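Local atomic coordinates of D-3-phosphoglycerate dehydrogenase-related protein (Vibrio cholerae, PDB entry 4S1V), a protein that probably catalyses the NAD-dependent oxidation of 3-phosphoglycerate, as a member of the D-isomer-specific 2-hydroxyacid dehydrogenase family. Residues L174-E179 and A194-F199. Residues are numbered along the deposited sequence; the frame is centred on the assembly and turned at random.
Sequences LVWGSE and ADKAEF
W176, at the end of strand 173-176, lays one face of its indole over the first turn of helix 196-202 and sets its CB on the ring of F199. The tight part lies here. W176 CB sits over one F199 face, 3.6 Å from the ring centroid, while the two aromatic planes meet obliquely at 33°. K196 CA forms a CH-pi contact with the five-membered ring of W176, 4.0 Å from its centroid. Farther along the indole the backbone continues the cover: K196 N lies over the same face, offset toward the rim, and D195 CA comes within 3.5 Å of W176 CZ3. The K196 chain leads away from W176, and its NZ forms a salt bridge with D224 OD2. F199 has CG anti to its backbone N (chi1 180°), which places CG on the strand side. L174 O meets the F199 ring edge in its plane, 3.5 Å from F199 CE1, and L174 CD2 packs beside F199 CD1. The segments belong to the Rossmann-type NAD-binding domain: after strand 173-176 the chain passes through helix 179-188 and edge strand 191-192, and helix 196-202 then packs back on the sheet, its K196 and F199 also touching W153 of strand 150-153. W153 meets W176 edge-to-face. Toward solvent the contact loosens, and the polar groups of 194-199 bond among themselves. D195 N-caps the helix, its OD1 accepting from E198 N nearly along the C-O axis at 2.8 Å, and E198 OE2 takes A194 N from above the carboxylate plane at 2.9 Å.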
ATOM      1  N   LEU C 174      -5.958 -34.433  -8.415  1.00 21.24           N
ATOM      2  CA  LEU C 174      -7.306 -34.708  -8.924  1.00 21.13           C
ATOM      3  C   LEU C 174      -7.385 -34.251 -10.377  1.00 21.15           C
ATOM      4  O   LEU C 174      -7.040 -33.105 -10.701  1.00 19.64           O
ATOM      5  CB  LEU C 174      -8.358 -33.983  -8.084  1.00 20.85           C
ATOM      6  CG  LEU C 174      -9.832 -34.230  -8.419  1.00 21.92           C
ATOM      7  CD1 LEU C 174     -10.267 -35.655  -8.069  1.00 21.26           C
ATOM      8  CD2 LEU C 174     -10.723 -33.219  -7.715  1.00 21.90           C
ATOM      9  N   VAL C 175      -7.828 -35.149 -11.253  1.00 20.97           N
ATOM     10  CA  VAL C 175      -7.769 -34.894 -12.689  1.00 20.84           C
ATOM     11  C   VAL C 175      -9.155 -34.875 -13.332  1.00 21.43           C
ATOM     12  O   VAL C 175      -9.993 -35.735 -13.061  1.00 21.33           O
ATOM     13  CB  VAL C 175      -6.837 -35.898 -13.398  1.00 20.79           C
ATOM     14  CG1 VAL C 175      -6.853 -35.706 -14.905  1.00 20.01           C
ATOM     15  CG2 VAL C 175      -5.414 -35.781 -12.860  1.00 21.01           C
ATOM     16  N   TRP C 176      -9.379 -33.873 -14.175  1.00 21.89           N
ATOM     17  CA  TRP C 176     -10.575 -33.799 -15.008  1.00 21.85           C
ATOM     18  C   TRP C 176     -10.202 -33.604 -16.459  1.00 22.15           C
ATOM     19  O   TRP C 176      -9.120 -33.096 -16.781  1.00 21.52           O
ATOM     20  CB  TRP C 176     -11.516 -32.693 -14.513  1.00 22.03           C
ATOM     21  CG  TRP C 176     -12.792 -32.621 -15.312  1.00 22.86           C
ATOM     22  CD1 TRP C 176     -13.254 -31.558 -16.085  1.00 23.09           C
ATOM     23  CD2 TRP C 176     -13.792 -33.686 -15.493  1.00 23.22           C
ATOM     24  NE1 TRP C 176     -14.444 -31.875 -16.695  1.00 22.84           N
ATOM     25  CE2 TRP C 176     -14.822 -33.134 -16.383  1.00 23.64           C
ATOM     26  CE3 TRP C 176     -13.940 -34.986 -15.012  1.00 23.39           C
ATOM     27  CZ2 TRP C 176     -15.942 -33.873 -16.761  1.00 23.84           C
ATOM     28  CZ3 TRP C 176     -15.065 -35.721 -15.406  1.00 23.36           C
ATOM     29  CH2 TRP C 176     -16.042 -35.176 -16.259  1.00 23.97           C
ATOM     30  N   GLY C 177     -11.082 -34.044 -17.353  1.00 22.91           N
ATOM     31  CA  GLY C 177     -10.925 -33.787 -18.785  1.00 23.89           C
ATOM     32  C   GLY C 177     -11.466 -34.938 -19.607  1.00 24.59           C
ATOM     33  O   GLY C 177     -12.414 -35.620 -19.197  1.00 24.41           O
ATOM     34  N   SER C 178     -10.856 -35.160 -20.765  1.00 24.70           N
ATOM     35  CA  SER C 178     -11.198 -36.295 -21.621  1.00 25.06           C
ATOM     36  C   SER C 178     -11.059 -37.625 -20.869  1.00 25.27           C
ATOM     37  O   SER C 178     -10.394 -37.701 -19.826  1.00 24.00           O
ATOM     38  CB  SER C 178     -10.275 -36.308 -22.830  1.00 24.47           C
ATOM     39  OG  SER C 178      -8.972 -36.673 -22.419  1.00 25.78           O
ATOM     40  N   GLU C 179     -11.689 -38.668 -21.400  1.00 26.63           N
ATOM     41  CA  GLU C 179     -11.511 -40.017 -20.876  1.00 28.25           C
ATOM     42  C   GLU C 179     -10.025 -40.397 -20.858  1.00 27.22           C
ATOM     43  O   GLU C 179      -9.541 -40.975 -19.881  1.00 27.03           O
ATOM     44  CB  GLU C 179     -12.319 -41.029 -21.705  1.00 30.30           C
ATOM     45  CG  GLU C 179     -12.329 -42.449 -21.148  1.00 33.94           C
ATOM     46  CD  GLU C 179     -11.018 -43.188 -21.346  1.00 36.66           C
ATOM     47  OE1 GLU C 179     -10.406 -43.055 -22.430  1.00 40.55           O
ATOM     48  OE2 GLU C 179     -10.590 -43.906 -20.412  1.00 39.70           O
ATOM     49  N   ALA C 194     -15.115 -37.466 -10.570  1.00 25.58           N
ATOM     50  CA  ALA C 194     -16.345 -38.113 -11.021  1.00 25.66           C
ATOM     51  C   ALA C 194     -17.020 -37.301 -12.125  1.00 26.29           C
ATOM     52  O   ALA C 194     -17.524 -37.866 -13.094  1.00 25.89           O
ATOM     53  CB  ALA C 194     -17.303 -38.303  -9.851  1.00 24.44           C
ATOM     54  N   ASP C 195     -17.039 -35.981 -11.948  1.00 26.88           N
ATOM     55  CA  ASP C 195     -17.530 -35.043 -12.960  1.00 28.22           C
ATOM     56  C   ASP C 195     -16.910 -33.661 -12.748  1.00 27.26           C
ATOM     57  O   ASP C 195     -16.141 -33.457 -11.800  1.00 27.00           O
ATOM     58  CB  ASP C 195     -19.070 -34.974 -12.979  1.00 29.75           C
ATOM     59  CG  ASP C 195     -19.673 -34.652 -11.616  1.00 31.70           C
ATOM     60  OD1 ASP C 195     -19.108 -33.822 -10.869  1.00 33.46           O
ATOM     61  OD2 ASP C 195     -20.737 -35.221 -11.297  1.00 33.86           O
ATOM     62  N   LYS C 196     -17.250 -32.726 -13.636  1.00 27.60           N
ATOM     63  CA  LYS C 196     -16.745 -31.353 -13.591  1.00 27.27           C
ATOM     64  C   LYS C 196     -17.151 -30.666 -12.285  1.00 27.25           C
ATOM     65  O   LYS C 196     -16.345 -29.943 -11.683  1.00 26.42           O
ATOM     66  CB  LYS C 196     -17.235 -30.554 -14.814  1.00 26.84           C
ATOM     67  CG  LYS C 196     -16.719 -29.122 -14.881  1.00 27.92           C
ATOM     68  CD  LYS C 196     -17.140 -28.381 -16.149  1.00 27.76           C
ATOM     69  CE  LYS C 196     -18.604 -27.972 -16.131  1.00 28.32           C
ATOM     70  NZ  LYS C 196     -18.844 -26.811 -17.033  1.00 29.51           N
ATOM     71  N   ALA C 197     -18.395 -30.901 -11.856  1.00 27.32           N
ATOM     72  CA  ALA C 197     -18.905 -30.344 -10.592  1.00 27.90           C
ATOM     73  C   ALA C 197     -18.034 -30.737  -9.388  1.00 28.23           C
ATOM     74  O   ALA C 197     -17.642 -29.878  -8.601  1.00 28.57           O
ATOM     75  CB  ALA C 197     -20.362 -30.733 -10.371  1.00 27.89           C
ATOM     76  N   GLU C 198     -17.701 -32.021  -9.264  1.00 28.67           N
ATOM     77  CA  GLU C 198     -16.789 -32.470  -8.203  1.00 27.85           C
ATOM     78  C   GLU C 198     -15.395 -31.825  -8.327  1.00 26.04           C
ATOM     79  O   GLU C 198     -14.777 -31.472  -7.325  1.00 26.21           O
ATOM     80  CB  GLU C 198     -16.675 -34.003  -8.196  1.00 29.56           C
ATOM     81  CG  GLU C 198     -15.477 -34.534  -7.417  1.00 30.87           C
ATOM     82  CD  GLU C 198     -15.460 -36.047  -7.277  1.00 32.91           C
ATOM     83  OE1 GLU C 198     -16.332 -36.603  -6.576  1.00 34.56           O
ATOM     84  OE2 GLU C 198     -14.553 -36.684  -7.849  1.00 33.39           O
ATOM     85  N   PHE C 199     -14.915 -31.681  -9.560  1.00 24.39           N
ATOM     86  CA  PHE C 199     -13.594 -31.128  -9.832  1.00 22.28           C
ATOM     87  C   PHE C 199     -13.479 -29.697  -9.315  1.00 22.76           C
ATOM     88  O   PHE C 199     -12.544 -29.381  -8.591  1.00 22.15           O
ATOM     89  CB  PHE C 199     -13.277 -31.220 -11.336  1.00 21.42           C
ATOM     90  CG  PHE C 199     -11.926 -30.662 -11.725  1.00 20.47           C
ATOM     91  CD1 PHE C 199     -10.747 -31.281 -11.308  1.00 19.76           C
ATOM     92  CD2 PHE C 199     -11.837 -29.532 -12.535  1.00 19.69           C
ATOM     93  CE1 PHE C 199      -9.511 -30.770 -11.685  1.00 19.66           C
ATOM     94  CE2 PHE C 199     -10.603 -29.019 -12.916  1.00 19.57           C
ATOM     95  CZ  PHE C 199      -9.439 -29.635 -12.487  1.00 19.28           C
TER